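Local coordinates for LDL receptor adaptor protein (Rattus norvegicus, PDB 3SO6) that links the LDL receptor to the clathrin endocytic machinery, its phosphotyrosine-binding (PTB) domain gripping the NPXY internalization motif of the receptor tail, at residues Leu11-Val16 and Ala28-Val33; Val50-Ile55 and Thr118-Ala122; Tyr76-Asp80 and Ala112-Thr116; Lys85-Tyr89 and Cys101-Thr107. One frame throughout, in Å; residues are numbered along the deposited sequence. Where two conformers were deposited one is given.

Contact 1 of 4, residues Leu11-Val16 and Ala28-Val33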
loop_
_atom_site.group_PDB
_atom_site.type_symbol
_atom_site.label_atom_id
_atom_site.label_comp_id
_atom_site.label_asym_id
_atom_site.label_seq_id
_atom_site.Cartn_x
_atom_site.Cartn_y
_atom_site.Cartn_z
ATOM N N LEU A 11 -7.620 2.257 -7.515
ATOM C CA LEU A 11 -7.501 3.323 -8.519
ATOM C C LEU A 11 -6.515 2.999 -9.636
ATOM O O LEU A 11 -6.770 3.363 -10.803
ATOM C CB LEU A 11 -7.075 4.608 -7.796
ATOM C CG LEU A 11 -8.167 5.303 -6.903
ATOM C CD1 LEU A 11 -7.544 6.254 -5.849
ATOM C CD2 LEU A 11 -9.134 6.130 -7.786
ATOM N N GLY A 12 -5.442 2.319 -9.317
ATOM C CA GLY A 12 -4.428 2.017 -10.296
ATOM C C GLY A 12 -3.022 2.239 -9.734
ATOM O O GLY A 12 -2.830 2.420 -8.516
ATOM N N MET A 13 -2.073 2.193 -10.651
ATOM C CA MET A 13 -0.654 2.291 -10.290
ATOM C C MET A 13 0.073 3.198 -11.245
ATOM O O MET A 13 -0.341 3.404 -12.394
ATOM C CB MET A 13 -0.010 0.896 -10.255
ATOM C CG MET A 13 -0.017 0.122 -11.547
ATOM S SD MET A 13 1.596 -0.899 -11.552
ATOM C CE MET A 13 2.499 0.781 -11.546
ATOM N N THR A 14 1.173 3.703 -10.747
ATOM C CA THR A 14 2.145 4.418 -11.579
ATOM C C THR A 14 3.534 4.143 -11.070
ATOM O O THR A 14 3.719 3.892 -9.868
ATOM C CB THR A 14 1.794 5.938 -11.537
ATOM O OG1 THR A 14 2.558 6.607 -12.544
ATOM C CG2 THR A 14 2.066 6.532 -10.168
ATOM N N LEU A 15 4.547 4.196 -11.907
ATOM C CA LEU A 15 5.966 4.028 -11.464
ATOM C C LEU A 15 6.432 5.287 -10.735
ATOM O O LEU A 15 5.980 6.427 -11.018
ATOM C CB LEU A 15 6.905 3.719 -12.666
ATOM C CG LEU A 15 6.650 2.282 -13.214
ATOM C CD1 LEU A 15 7.670 1.844 -14.258
ATOM C CD2 LEU A 15 6.608 1.178 -12.209
ATOM N N VAL A 16 7.320 5.119 -9.772
ATOM C CA VAL A 16 7.967 6.240 -9.108
ATOM C C VAL A 16 9.475 6.024 -9.200
ATOM O O VAL A 16 9.944 4.878 -9.330
ATOM C CB VAL A 16 7.517 6.379 -7.627
ATOM C CG1 VAL A 16 6.011 6.794 -7.585
ATOM C CG2 VAL A 16 7.761 5.103 -6.815
ATOM N N ALA A 28 2.372 10.832 -7.476
ATOM C CA ALA A 28 1.915 9.550 -8.029
ATOM C C ALA A 28 0.384 9.492 -7.882
ATOM O O ALA A 28 -0.294 9.052 -8.797
ATOM C CB ALA A 28 2.526 8.366 -7.318
ATOM N N VAL A 29 -0.094 9.811 -6.690
ATOM C CA VAL A 29 -1.520 9.729 -6.429
ATOM C C VAL A 29 -2.218 10.719 -7.373
ATOM O O VAL A 29 -3.286 10.390 -7.907
ATOM C CB VAL A 29 -1.875 10.020 -4.933
ATOM C CG1 VAL A 29 -3.420 10.318 -4.751
ATOM C CG2 VAL A 29 -1.432 8.851 -4.063
ATOM N N LYS A 30 -1.664 11.927 -7.603
ATOM C CA LYS A 30 -2.310 12.852 -8.513
ATOM C C LYS A 30 -2.479 12.205 -9.898
ATOM O O LYS A 30 -3.540 12.318 -10.534
ATOM C CB LYS A 30 -1.467 14.185 -8.571
ATOM C CG LYS A 30 -1.904 15.199 -9.607
ATOM C CD LYS A 30 -0.908 16.419 -9.759
ATOM C CE LYS A 30 -1.562 17.710 -10.330
ATOM N NZ LYS A 30 -2.571 18.282 -9.302
ATOM N N ARG A 31 -1.432 11.528 -10.389
ATOM C CA ARG A 31 -1.472 10.932 -11.696
ATOM C C ARG A 31 -2.478 9.810 -11.738
ATOM O O ARG A 31 -3.253 9.699 -12.732
ATOM C CB ARG A 31 -0.082 10.266 -12.007
ATOM C CG ARG A 31 1.071 11.152 -12.374
ATOM C CD ARG A 31 2.234 10.411 -13.019
ATOM N NE ARG A 31 2.984 9.530 -12.105
ATOM C CZ ARG A 31 3.908 9.934 -11.204
ATOM N NH1 ARG A 31 4.084 11.208 -10.916
ATOM N NH2 ARG A 31 4.626 9.053 -10.528
ATOM N N ILE A 32 -2.445 8.924 -10.720
ATOM C CA ILE A 32 -3.316 7.762 -10.757
ATOM C C ILE A 32 -4.771 8.240 -10.678
ATOM O O ILE A 32 -5.621 7.693 -11.381
ATOM C CB ILE A 32 -2.974 6.860 -9.520
ATOM C CG1 ILE A 32 -1.580 6.227 -9.660
ATOM C CG2 ILE A 32 -4.041 5.796 -9.352
ATOM C CD1 ILE A 32 -1.084 5.640 -8.327
ATOM N N VAL A 33 -5.077 9.162 -9.803
ATOM C CA VAL A 33 -6.473 9.648 -9.693
ATOM C C VAL A 33 -6.955 10.270 -11.022
ATOM O O VAL A 33 -8.059 10.011 -11.453
ATOM C CB VAL A 33 -6.614 10.681 -8.517
ATOM C CG1 VAL A 33 -7.884 11.389 -8.599
ATOM C CG2 VAL A 33 -6.462 9.971 -7.174
HETATM O O HOH W 1 -5.435 5.029 -12.624
#
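Thr14 and Arg31 meet with their side chains at about a right angle, and the hydroxyl of one fits the guanidinium edge of the other. Arg31 NE donates to Thr14 OG1 over 3.0 Å in a nearly straight bond (171°), with the oxygen in the guanidinium plane. A second donor, Arg31 NH2, reaches Leu15 O at 3.0 Å in a more bent bond (130°), so two adjacent strand residues fix the rotation of the group, while Ala28 CA lies over one of its faces. The torsion of Thr14 sets OG1 anti to the backbone N (chi1 -169°) and turns CG2 to the helix, where it presses on Ala28 CB at 3.4 Å, tighter than usual carbon contact. Replacing Thr14 with an alanine would probably leave Arg31 NE without its mate and open a gap beside Ala28. At the Leu11 end, Ile32 packs on the strand: its CG2 rests 3.6 Å from Leu11 CB and its CD1 lies 3.7 Å from Gly12 O. A water bridges this end, donating to both Leu11 O and Ile32 O. The helix 22-38 thus lies across strand 4-16 with local axes 7.8 Å apart; beneath, Leu11 and Gly12 both face Ala103 of strand 99-105 in a classic beta bulge, and on the helix's inner side Val29 packs against Val86 and Ala88 of strand 86-92.

Contact 2 of 4, residues Val50-Ile55 and Thr118-Ala122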
loop_
_atom_site.group_PDB
_atom_site.type_symbol
_atom_site.label_atom_id
_atom_site.label_comp_id
_atom_site.label_asym_id
_atom_site.label_seq_id
_atom_site.Cartn_x
_atom_site.Cartn_y
_atom_site.Cartn_z
ATOM N N VAL A 50 -3.967 -6.698 5.791
ATOM C CA VAL A 50 -2.660 -6.102 6.214
ATOM C C VAL A 50 -2.156 -6.888 7.444
ATOM O O VAL A 50 -2.935 -7.014 8.409
ATOM C CB VAL A 50 -2.900 -4.607 6.602
ATOM C CG1 VAL A 50 -1.609 -4.011 7.094
ATOM C CG2 VAL A 50 -3.480 -3.849 5.407
ATOM N N SER A 51 -0.926 -7.370 7.395
ATOM C CA SER A 51 -0.348 -7.991 8.638
ATOM C C SER A 51 1.133 -7.766 8.549
ATOM O O SER A 51 1.626 -7.187 7.572
ATOM C CB SER A 51 -0.659 -9.487 8.596
ATOM O OG SER A 51 0.150 -10.140 7.638
ATOM N N PRO A 52 1.889 -8.209 9.562
ATOM C CA PRO A 52 3.350 -8.002 9.496
ATOM C C PRO A 52 3.973 -8.772 8.319
ATOM O O PRO A 52 5.121 -8.477 7.976
ATOM C CB PRO A 52 3.851 -8.497 10.896
ATOM C CG PRO A 52 2.607 -8.378 11.759
ATOM C CD PRO A 52 1.426 -8.690 10.900
ATOM N N ARG A 53 3.267 -9.731 7.723
ATOM C CA ARG A 53 3.738 -10.455 6.535
ATOM C C ARG A 53 3.751 -9.610 5.271
ATOM O O ARG A 53 4.507 -9.863 4.323
ATOM C CB ARG A 53 2.871 -11.720 6.332
ATOM C CG ARG A 53 2.918 -12.696 7.525
ATOM C CD ARG A 53 2.509 -14.124 7.158
ATOM N NE ARG A 53 3.299 -14.763 6.093
ATOM C CZ ARG A 53 4.306 -15.633 6.300
ATOM N NH1 ARG A 53 4.751 -15.921 7.523
ATOM N NH2 ARG A 53 4.890 -16.211 5.270
ATOM N N GLY A 54 2.916 -8.591 5.247
ATOM C CA GLY A 54 2.690 -7.794 4.034
ATOM C C GLY A 54 1.229 -7.492 3.777
ATOM O O GLY A 54 0.432 -7.471 4.694
ATOM N N ILE A 55 0.920 -7.168 2.521
ATOM C CA ILE A 55 -0.443 -6.835 2.171
ATOM C C ILE A 55 -0.923 -7.826 1.115
ATOM O O ILE A 55 -0.246 -8.016 0.093
ATOM C CB ILE A 55 -0.559 -5.417 1.557
ATOM C CG1 ILE A 55 -0.149 -4.365 2.573
ATOM C CG2 ILE A 55 -1.997 -5.180 1.131
ATOM C CD1 ILE A 55 -0.019 -2.943 2.004
ATOM N N THR A 118 -2.694 1.222 10.068
ATOM C CA THR A 118 -2.617 -0.245 10.187
ATOM C C THR A 118 -1.341 -0.722 9.468
ATOM O O THR A 118 -0.634 -1.600 9.985
ATOM C CB THR A 118 -3.846 -0.882 9.594
ATOM O OG1 THR A 118 -4.971 -0.376 10.292
ATOM C CG2 THR A 118 -3.808 -2.365 9.737
ATOM N N VAL A 119 -1.073 -0.211 8.278
ATOM C CA VAL A 119 0.167 -0.548 7.563
ATOM C C VAL A 119 1.389 -0.142 8.357
ATOM O O VAL A 119 2.346 -0.893 8.441
ATOM C CB VAL A 119 0.139 -0.041 6.131
ATOM C CG1 VAL A 119 1.443 -0.330 5.425
ATOM C CG2 VAL A 119 -1.056 -0.628 5.346
ATOM N N ALA A 120 1.347 1.015 9.022
ATOM C CA ALA A 120 2.468 1.427 9.885
ATOM C C ALA A 120 2.704 0.413 10.979
ATOM O O ALA A 120 3.871 0.144 11.324
ATOM C CB ALA A 120 2.142 2.782 10.538
ATOM N N GLN A 121 1.623 -0.093 11.586
ATOM C CA GLN A 121 1.798 -1.136 12.572
ATOM C C GLN A 121 2.451 -2.373 11.989
ATOM O O GLN A 121 3.336 -2.975 12.630
ATOM C CB GLN A 121 0.491 -1.489 13.271
ATOM C CG GLN A 121 0.688 -2.510 14.418
ATOM C CD GLN A 121 -0.643 -3.180 14.932
ATOM O OE1 GLN A 121 -1.748 -2.814 14.531
ATOM N NE2 GLN A 121 -0.502 -4.192 15.844
ATOM N N ALA A 122 2.044 -2.766 10.795
ATOM C CA ALA A 122 2.671 -3.917 10.166
ATOM C C ALA A 122 4.167 -3.692 9.914
ATOM O O ALA A 122 4.969 -4.614 10.157
ATOM C CB ALA A 122 2.000 -4.193 8.864
#
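Val50 and Ala122, each with about 65 Å² buried by the other segment, carry this contact between the sheet of the PTB fold and its C-terminal helix 109-131. Val50 points at the helix, and its CG1, anti to the backbone N (chi1 177°), enters between three helix side chains. Val50 CG1 lies 3.8 Å from Thr118 CG2 and 4.0 Å from Ala122 CB, residues one helical turn apart, and it also touches Val119 CG2. The Val50 and Val119 side chains cross at about a right angle, and Val119 CG2 meets both methyls of Val50. Val119 CG2 also approaches Ile55 CD1 at 4.2 Å, so Val119 spans two adjacent strands, 44-51 and 54-59. These strands are joined by a type I turn from Ser51 to Gly54, closed by paired backbone bonds between the two end residues; within it Ser51 OG accepts from Arg53 N, an ST turn. No hydrogen bond crosses to the helix, so the join is apolar packing, and Thr118 OG1 is bonded to Ala114 O within its own helix. Phe6 of strand 4-16 adds to the apolar surroundings of Val50 and Thr118. The small methyl of Ala122 permits a close approach of the backbones: Pro52 CA and Ala122 CA are 4.2 Å apart, and Ala122 CB sits 3.3 Å from Ser51 O.

Contact 3 of 4, residues Tyr76-Asp80 and Ala112-Thr116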
loop_
_atom_site.group_PDB
_atom_site.type_symbol
_atom_site.label_atom_id
_atom_site.label_comp_id
_atom_site.label_asym_id
_atom_site.label_seq_id
_atom_site.Cartn_x
_atom_site.Cartn_y
_atom_site.Cartn_z
ATOM N N TYR A 76 6.931 2.397 1.667
ATOM C CA TYR A 76 6.297 3.666 2.119
ATOM C C TYR A 76 4.787 3.499 2.018
ATOM O O TYR A 76 4.310 2.823 1.086
ATOM C CB TYR A 76 6.794 4.783 1.163
ATOM C CG TYR A 76 6.526 6.219 1.637
ATOM C CD1 TYR A 76 7.258 6.811 2.651
ATOM C CD2 TYR A 76 5.522 7.009 1.010
ATOM C CE1 TYR A 76 7.016 8.117 3.029
ATOM C CE2 TYR A 76 5.262 8.297 1.428
ATOM C CZ TYR A 76 6.001 8.849 2.429
ATOM O OH TYR A 76 5.712 10.129 2.838
ATOM N N CYS A 77 4.034 4.175 2.881
ATOM C CA CYS A 77 2.634 4.268 2.682
ATOM C C CYS A 77 2.118 5.638 3.098
ATOM O O CYS A 77 2.785 6.343 3.844
ATOM C CB CYS A 77 1.845 3.158 3.370
ATOM S SG CYS A 77 1.846 3.238 5.165
ATOM N N THR A 78 0.922 5.959 2.613
ATOM C CA THR A 78 0.373 7.312 2.785
ATOM C C THR A 78 -1.151 7.354 2.804
ATOM O O THR A 78 -1.772 6.647 2.021
ATOM C CB THR A 78 0.919 8.239 1.651
ATOM O OG1 THR A 78 0.412 9.553 1.794
ATOM C CG2 THR A 78 0.508 7.758 0.222
ATOM N N ALA A 79 -1.700 8.218 3.657
ATOM C CA ALA A 79 -3.015 8.724 3.473
ATOM C C ALA A 79 -2.769 10.095 2.795
ATOM O O ALA A 79 -2.196 11.009 3.434
ATOM C CB ALA A 79 -3.718 8.863 4.792
ATOM N N ASP A 80 -3.121 10.227 1.527
ATOM C CA ASP A 80 -2.693 11.440 0.736
ATOM C C ASP A 80 -3.282 12.741 1.287
ATOM O O ASP A 80 -4.408 12.761 1.796
ATOM C CB ASP A 80 -3.120 11.205 -0.739
ATOM C CG ASP A 80 -2.477 12.175 -1.677
ATOM O OD1 ASP A 80 -1.251 12.155 -1.792
ATOM O OD2 ASP A 80 -3.203 12.965 -2.324
ATOM N N ALA A 112 -8.997 6.141 4.989
ATOM C CA ALA A 112 -7.665 6.217 4.440
ATOM C C ALA A 112 -6.628 6.336 5.561
ATOM O O ALA A 112 -5.567 5.672 5.573
ATOM C CB ALA A 112 -7.579 7.389 3.439
ATOM N N GLN A 113 -6.963 7.087 6.598
ATOM C CA GLN A 113 -6.083 7.222 7.753
ATOM C C GLN A 113 -5.955 5.881 8.490
ATOM O O GLN A 113 -4.852 5.497 8.929
ATOM C CB GLN A 113 -6.590 8.307 8.713
ATOM C CG GLN A 113 -6.523 9.683 8.108
ATOM C CD GLN A 113 -7.076 10.757 8.990
ATOM O OE1 GLN A 113 -7.800 10.507 9.932
ATOM N NE2 GLN A 113 -6.773 11.993 8.649
ATOM N N ALA A 114 -7.079 5.191 8.684
ATOM C CA ALA A 114 -7.026 3.895 9.396
ATOM C C ALA A 114 -6.176 2.898 8.665
ATOM O O ALA A 114 -5.438 2.098 9.268
ATOM C CB ALA A 114 -8.483 3.332 9.594
ATOM N N VAL A 115 -6.308 2.849 7.362
ATOM C CA VAL A 115 -5.489 1.883 6.566
ATOM C C VAL A 115 -4.003 2.226 6.727
ATOM O O VAL A 115 -3.190 1.324 7.000
ATOM C CB VAL A 115 -5.852 1.908 5.088
ATOM C CG1 VAL A 115 -4.976 0.858 4.368
ATOM C CG2 VAL A 115 -7.359 1.522 4.926
ATOM N N THR A 116 -3.646 3.508 6.600
ATOM C CA THR A 116 -2.236 3.920 6.709
ATOM C C THR A 116 -1.671 3.547 8.070
ATOM O O THR A 116 -0.536 3.069 8.184
ATOM C CB THR A 116 -2.082 5.387 6.316
ATOM O OG1 THR A 116 -2.848 5.655 5.129
ATOM C CG2 THR A 116 -0.668 5.706 6.216
#
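Thr116 has chi1 -44°, which places CG2 anti to its backbone N and OG1 anti to its carbonyl carbon, and both branches face strand 74-79; Cys77, with chi1 69°, brings SG over to meet the methyl. Cys77 SG lies 3.7 Å from Thr116 CG2. This is the outermost strand of this chain's PTB sheet running against the C-terminal helix, with short-segment axes 7.3 Å apart and nearly antiparallel at 159°. The receptor peptide lies in the groove between this strand and the helix, the peptide site of PTB domains: Tyr76 to Ala79 pair with it in antiparallel fashion, continuing the sheet, while Cys77 and Thr116 each pack on an aromatic side chain of the peptide. The CB of Thr78 points away from the helix, and its OG1 is hydrogen-bonded to a polar side chain of the peptide. Ala79, with the second largest buried surface of the contact after Thr116, aims its methyl at the helix; Ala79 CB lies 4.3 Å from Ala112 CB and 3.8 Å from Ala112 O. Small side chains on both elements allow the backbones to come close, Ala79 CA and Ala112 CA being 5.4 Å apart. The hydroxyl of Thr116 has its partner inside the helix: Thr116 OG1 donates to Ala112 O at 2.8 Å, reaching it from the face opposite to the one used by Thr116 N.

Contact 4 of 4, residues Lys85-Tyr89 and Cys101-Thr107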
loop_
_atom_site.group_PDB
_atom_site.type_symbol
_atom_site.label_atom_id
_atom_site.label_comp_id
_atom_site.label_asym_id
_atom_site.label_seq_id
_atom_site.Cartn_x
_atom_site.Cartn_y
_atom_site.Cartn_z
ATOM N N LYS A 85 -9.205 10.939 0.474
ATOM C CA LYS A 85 -9.828 9.592 0.612
ATOM C C LYS A 85 -8.902 8.520 0.084
ATOM O O LYS A 85 -9.308 7.332 0.042
ATOM C CB LYS A 85 -11.167 9.511 -0.121
ATOM C CG LYS A 85 -12.174 10.490 0.469
ATOM C CD LYS A 85 -13.430 10.602 -0.446
ATOM C CE LYS A 85 -14.344 11.765 -0.092
ATOM N NZ LYS A 85 -15.528 11.716 -1.033
ATOM N N VAL A 86 -7.668 8.871 -0.311
ATOM C CA VAL A 86 -6.786 7.838 -0.976
ATOM C C VAL A 86 -5.715 7.342 -0.018
ATOM O O VAL A 86 -5.045 8.155 0.622
ATOM C CB VAL A 86 -6.141 8.430 -2.261
ATOM C CG1 VAL A 86 -5.140 7.466 -2.887
ATOM C CG2 VAL A 86 -7.264 8.859 -3.259
ATOM N N PHE A 87 -5.653 6.020 0.053
ATOM C CA PHE A 87 -4.517 5.344 0.670
ATOM C C PHE A 87 -3.608 4.820 -0.463
ATOM O O PHE A 87 -4.137 4.275 -1.464
ATOM C CB PHE A 87 -5.049 4.168 1.484
ATOM C CG PHE A 87 -3.939 3.171 1.800
ATOM C CD1 PHE A 87 -2.947 3.468 2.756
ATOM C CD2 PHE A 87 -3.851 1.953 1.105
ATOM C CE1 PHE A 87 -1.893 2.584 3.001
ATOM C CE2 PHE A 87 -2.751 1.126 1.301
ATOM C CZ PHE A 87 -1.798 1.412 2.251
ATOM N N ALA A 88 -2.296 4.941 -0.305
ATOM C CA ALA A 88 -1.412 4.381 -1.322
ATOM C C ALA A 88 -0.187 3.788 -0.647
ATOM O O ALA A 88 0.257 4.213 0.461
ATOM C CB ALA A 88 -1.020 5.436 -2.400
ATOM N N TYR A 89 0.420 2.846 -1.335
ATOM C CA TYR A 89 1.766 2.360 -0.929
ATOM C C TYR A 89 2.723 2.373 -2.057
ATOM O O TYR A 89 2.279 2.395 -3.242
ATOM C CB TYR A 89 1.679 0.987 -0.229
ATOM C CG TYR A 89 1.282 -0.162 -1.123
ATOM C CD1 TYR A 89 2.248 -0.773 -1.936
ATOM C CD2 TYR A 89 -0.047 -0.574 -1.251
ATOM C CE1 TYR A 89 1.929 -1.778 -2.801
ATOM C CE2 TYR A 89 -0.406 -1.667 -2.137
ATOM C CZ TYR A 89 0.623 -2.233 -2.893
ATOM O OH TYR A 89 0.292 -3.246 -3.773
ATOM N N CYS A 101 3.769 2.729 -7.290
ATOM C CA CYS A 101 2.836 3.259 -6.332
ATOM C C CYS A 101 1.462 2.727 -6.717
ATOM O O CYS A 101 1.017 2.934 -7.870
ATOM C CB CYS A 101 2.879 4.812 -6.359
ATOM S SG CYS A 101 1.728 5.533 -5.197
ATOM N N HIS A 102 0.817 2.090 -5.735
ATOM C CA HIS A 102 -0.523 1.567 -5.914
ATOM C C HIS A 102 -1.517 2.317 -5.005
ATOM O O HIS A 102 -1.250 2.490 -3.803
ATOM C CB HIS A 102 -0.615 0.075 -5.553
ATOM C CG HIS A 102 0.184 -0.808 -6.468
ATOM N ND1 HIS A 102 -0.376 -1.525 -7.501
ATOM C CD2 HIS A 102 1.522 -1.054 -6.519
ATOM C CE1 HIS A 102 0.566 -2.225 -8.113
ATOM N NE2 HIS A 102 1.738 -1.928 -7.570
ATOM N N ALA A 103 -2.607 2.862 -5.596
ATOM C CA ALA A 103 -3.516 3.725 -4.882
ATOM C C ALA A 103 -4.922 3.155 -4.810
ATOM O O ALA A 103 -5.388 2.524 -5.774
ATOM C CB ALA A 103 -3.527 5.124 -5.490
ATOM N N PHE A 104 -5.567 3.382 -3.649
ATOM C CA PHE A 104 -6.866 2.841 -3.374
ATOM C C PHE A 104 -7.766 3.941 -2.860
ATOM O O PHE A 104 -7.377 4.779 -2.016
ATOM C CB PHE A 104 -6.754 1.744 -2.278
ATOM C CG PHE A 104 -5.799 0.648 -2.675
ATOM C CD1 PHE A 104 -4.421 0.813 -2.547
ATOM C CD2 PHE A 104 -6.309 -0.566 -3.270
ATOM C CE1 PHE A 104 -3.557 -0.222 -2.997
ATOM C CE2 PHE A 104 -5.428 -1.566 -3.699
ATOM C CZ PHE A 104 -4.063 -1.352 -3.576
ATOM N N LEU A 105 -9.006 3.942 -3.338
ATOM C CA LEU A 105 -9.989 4.929 -2.933
ATOM C C LEU A 105 -10.833 4.325 -1.777
ATOM O O LEU A 105 -11.341 3.176 -1.879
ATOM C CB LEU A 105 -10.924 5.213 -4.091
ATOM C CG LEU A 105 -11.990 6.255 -3.767
ATOM C CD1 LEU A 105 -11.443 7.679 -3.622
ATOM C CD2 LEU A 105 -12.972 6.331 -4.966
ATOM N N CYS A 106 -10.902 5.092 -0.685
ATOM C CA CYS A 106 -11.665 4.717 0.499
ATOM C C CYS A 106 -12.955 5.530 0.444
ATOM O O CYS A 106 -13.070 6.559 -0.227
ATOM C CB CYS A 106 -10.866 5.025 1.765
ATOM S SG CYS A 106 -9.215 4.237 1.737
ATOM N N THR A 107 -13.913 5.146 1.259
ATOM C CA THR A 107 -15.146 5.961 1.381
ATOM C C THR A 107 -14.962 7.298 2.023
ATOM O O THR A 107 -15.723 8.278 1.700
ATOM C CB THR A 107 -16.271 5.170 2.124
ATOM O OG1 THR A 107 -15.695 4.663 3.341
ATOM C CG2 THR A 107 -16.631 3.965 1.302
HETATM O O HOH W 2 -16.977 9.147 -0.722
#
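Tyr89 lays its ring against the side chain of His102, so that His102 CB sits over one face of the phenol, 4.1 Å from the ring centroid, in a CH-pi contact. The two rings lie near parallel (19°) but slid apart, overlapping little, and Tyr89 OH comes to rest over a face of the imidazole, 3.6 Å from His102 CG. The phenol reaches this site because CG stands between the backbone N and the carbonyl carbon (chi1 69°). Further along its rim, Tyr89 CE2 abuts Phe104 CE1 at 3.6 Å, at the edge of the phenylalanine ring, so the phenol fills the hollow between His102 and Phe104. A glycine in place of Tyr89 would probably open a gap there, leaving His102 CB without the ring face it lies on and the Phe104 edge without its neighbour. Phe87 lies alongside Phe104, pointing the same way, its CD2 3.9 Å from Phe104 CD1. These rings share one face of a beta hairpin of antiparallel strands 86-92 and 99-105, in the PTB sheet. Phe87 pairs with Phe104, and Tyr89 with His102, as hydrogen-bonded pairs; Phe104 N to Phe87 O measures 2.8 Å. On the opposite face Ala88 and Ala103 form a low patch, with Ala88 CB 4.0 Å from Ala103 CB; Val86 CG1 also touches Ala103 CB, beneath Val29 and Ile32 of helix 22-38. At the strand end, Cys106 N donates to Lys85 O, and a water bridges Lys85 NZ to Thr107 O.

How the contacts relate
All four contacts lie within one PTB domain and reach one antiparallel sheet. Contact 1 closes first along the chain; contact 4 is nested inside the loop of contact 3, which is itself nested inside contact 2. Contacts 1 and 2 are farthest apart, with centres about 21 Å from each other on opposite sides of the chain centre. Contact 4 is the hub: its centre is about 7 Å from that of contact 3 and 9 Å from that of contact 1, and backbone bonds join it to both. Contacts 2 and 3 share helix 109-131, where Val119 meets Cys77. The sheet is thus packed by two helices, and the receptor peptide extends it beyond contact 3.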